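Local coordinates for cobalamin biosynthesis protein CobN (Mycobacterium tuberculosis, PDB 7C6O), which is the large, catalytic subunit of cobaltochelatase, which probably inserts cobalt into the corrin ring during cobalamin biosynthesis, at residues A607-H612 / G839-S844. Sequence-based numbering, arbitrary orientation.
Sequences AVLVDH and GRNFYS
Asp611 grips the loop residues Gly839 and Arg840 with both backbone and side chain. Its N donates to Arg840 O at 2.8 Å, and its O accepts from Gly839 N at 2.7 Å. The carboxylate adds a nearly straight bond (176°) from Arg840 N to Asp611 OD1, 2.8 Å long, with the donor above the carboxylate plane. With CG between the backbone N and the carbonyl carbon (chi1 63°), the carboxylate is placed beside the loop backbone, where OD1 meets Arg840 N. Asp611 OD2 accepts a hydrogen bond from a water at 2.6 Å; that water is weakly bonded to Arg840 NH2, whose main partner is Asn834 O.

Two residues farther back on the strand, Leu609 N makes a weak, bent bond to Asn841 OD1 at 3.1 Å. This amide oxygen also accepts from Lys602, which reaches Phe842 O as well.

Packing adds to these bonds. Leu609 CD1 lies over one face of the Phe842 ring, 3.6 Å from its centroid, in a CH-pi contact. The polar Asp611 OD2 lies in plane at the ring edge. Val610 CG1 rests on Gly839 CA.

Strand 608-612 pairs in parallel with strand 586-591 through Val608 and Val610. On its other side, the irregular loop before helix 853-874 meets the alternate residues Leu609 and Asp611, covering this edge strand of a mixed sheet without forming a further regular strand.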
loop_
_atom_site.group_PDB
_atom_site.type_symbol
_atom_site.label_atom_id
_atom_site.label_comp_id
_atom_site.label_asym_id
_atom_site.label_seq_id
_atom_site.Cartn_x
_atom_site.Cartn_y
_atom_site.Cartn_z
ATOM N N ALA A 607 0.904 9.138 -7.901
ATOM C CA ALA A 607 1.080 8.252 -9.041
ATOM C C ALA A 607 -0.261 7.795 -9.603
ATOM O O ALA A 607 -1.231 7.593 -8.866
ATOM C CB ALA A 607 1.912 7.033 -8.645
ATOM N N VAL A 608 -0.310 7.645 -10.923
ATOM C CA VAL A 608 -1.375 6.917 -11.603
ATOM C C VAL A 608 -0.825 5.532 -11.911
ATOM O O VAL A 608 0.017 5.374 -12.801
ATOM C CB VAL A 608 -1.834 7.631 -12.882
ATOM C CG1 VAL A 608 -2.858 6.782 -13.628
ATOM C CG2 VAL A 608 -2.411 9.003 -12.558
ATOM N N LEU A 609 -1.276 4.528 -11.167
ATOM C CA LEU A 609 -0.830 3.166 -11.416
ATOM C C LEU A 609 -1.517 2.597 -12.650
ATOM O O LEU A 609 -2.658 2.937 -12.968
ATOM C CB LEU A 609 -1.124 2.264 -10.216
ATOM C CG LEU A 609 -0.617 2.694 -8.840
ATOM C CD1 LEU A 609 -0.911 1.606 -7.822
ATOM C CD2 LEU A 609 0.871 3.025 -8.868
ATOM N N VAL A 610 -0.798 1.729 -13.357
ATOM C CA VAL A 610 -1.380 0.855 -14.370
ATOM C C VAL A 610 -0.961 -0.547 -13.957
ATOM O O VAL A 610 0.162 -0.973 -14.248
ATOM C CB VAL A 610 -0.905 1.183 -15.790
ATOM C CG1 VAL A 610 -1.567 0.246 -16.797
ATOM C CG2 VAL A 610 -1.200 2.631 -16.135
ATOM N N ASP A 611 -1.835 -1.262 -13.256
ATOM C CA ASP A 611 -1.346 -2.497 -12.668
ATOM C C ASP A 611 -1.199 -3.573 -13.738
ATOM O O ASP A 611 -1.797 -3.506 -14.815
ATOM C CB ASP A 611 -2.228 -2.959 -11.497
ATOM C CG ASP A 611 -3.654 -3.304 -11.891
ATOM O OD1 ASP A 611 -3.987 -3.359 -13.090
ATOM O OD2 ASP A 611 -4.457 -3.527 -10.959
ATOM N N HIS A 612 -0.339 -4.549 -13.450
ATOM C CA HIS A 612 -0.005 -5.574 -14.423
ATOM C C HIS A 612 -0.103 -6.957 -13.795
ATOM O O HIS A 612 -0.088 -7.122 -12.572
ATOM C CB HIS A 612 1.394 -5.355 -15.040
ATOM C CG HIS A 612 2.535 -5.549 -14.085
ATOM N ND1 HIS A 612 2.949 -6.793 -13.659
ATOM C CD2 HIS A 612 3.373 -4.656 -13.507
ATOM C CE1 HIS A 612 3.981 -6.657 -12.843
ATOM N NE2 HIS A 612 4.259 -5.371 -12.735
ATOM N N GLY A 839 -4.263 -3.591 -15.844
ATOM C CA GLY A 839 -4.353 -2.350 -16.582
ATOM C C GLY A 839 -5.150 -1.273 -15.887
ATOM O O GLY A 839 -5.624 -0.344 -16.548
ATOM N N ARG A 840 -5.309 -1.362 -14.568
ATOM C CA ARG A 840 -6.134 -0.442 -13.803
ATOM C C ARG A 840 -5.315 0.225 -12.702
ATOM O O ARG A 840 -4.303 -0.305 -12.236
ATOM C CB ARG A 840 -7.345 -1.171 -13.197
ATOM C CG ARG A 840 -8.268 -1.793 -14.235
ATOM C CD ARG A 840 -9.517 -2.397 -13.603
ATOM N NE ARG A 840 -9.221 -3.609 -12.843
ATOM C CZ ARG A 840 -10.138 -4.343 -12.217
ATOM N NH1 ARG A 840 -11.418 -3.992 -12.256
ATOM N NH2 ARG A 840 -9.775 -5.428 -11.550
ATOM N N ASN A 841 -5.770 1.409 -12.292
ATOM C CA ASN A 841 -5.146 2.164 -11.204
ATOM C C ASN A 841 -5.770 1.691 -9.897
ATOM O O ASN A 841 -6.773 2.235 -9.434
ATOM C CB ASN A 841 -5.342 3.660 -11.426
ATOM C CG ASN A 841 -4.704 4.502 -10.341
ATOM O OD1 ASN A 841 -3.861 4.024 -9.583
ATOM N ND2 ASN A 841 -5.104 5.768 -10.264
ATOM N N PHE A 842 -5.170 0.673 -9.280
ATOM C CA PHE A 842 -5.922 -0.080 -8.286
ATOM C C PHE A 842 -6.114 0.704 -6.988
ATOM O O PHE A 842 -5.376 1.640 -6.667
ATOM C CB PHE A 842 -5.283 -1.458 -8.006
ATOM C CG PHE A 842 -3.863 -1.436 -7.449
ATOM C CD1 PHE A 842 -3.551 -0.804 -6.252
ATOM C CD2 PHE A 842 -2.863 -2.156 -8.087
ATOM C CE1 PHE A 842 -2.259 -0.833 -5.744
ATOM C CE2 PHE A 842 -1.571 -2.196 -7.582
ATOM C CZ PHE A 842 -1.268 -1.535 -6.413
ATOM N N TYR A 843 -7.158 0.322 -6.256
ATOM C CA TYR A 843 -7.363 0.709 -4.870
ATOM C C TYR A 843 -7.159 -0.518 -3.989
ATOM O O TYR A 843 -6.892 -1.620 -4.475
ATOM C CB TYR A 843 -8.750 1.329 -4.674
ATOM C CG TYR A 843 -9.916 0.459 -5.100
ATOM C CD1 TYR A 843 -10.475 -0.469 -4.227
ATOM C CD2 TYR A 843 -10.479 0.586 -6.365
ATOM C CE1 TYR A 843 -11.548 -1.256 -4.607
ATOM C CE2 TYR A 843 -11.556 -0.196 -6.752
ATOM C CZ TYR A 843 -12.087 -1.113 -5.868
ATOM O OH TYR A 843 -13.159 -1.893 -6.249
ATOM N N SER A 844 -7.279 -0.331 -2.672
ATOM C CA SER A 844 -6.995 -1.416 -1.747
ATOM C C SER A 844 -8.229 -1.672 -0.895
ATOM O O SER A 844 -9.191 -2.294 -1.369
ATOM C CB SER A 844 -5.741 -1.112 -0.919
ATOM O OG SER A 844 -5.837 0.143 -0.271
HETATM O O HOH W 1 -6.818 -4.491 -10.692
#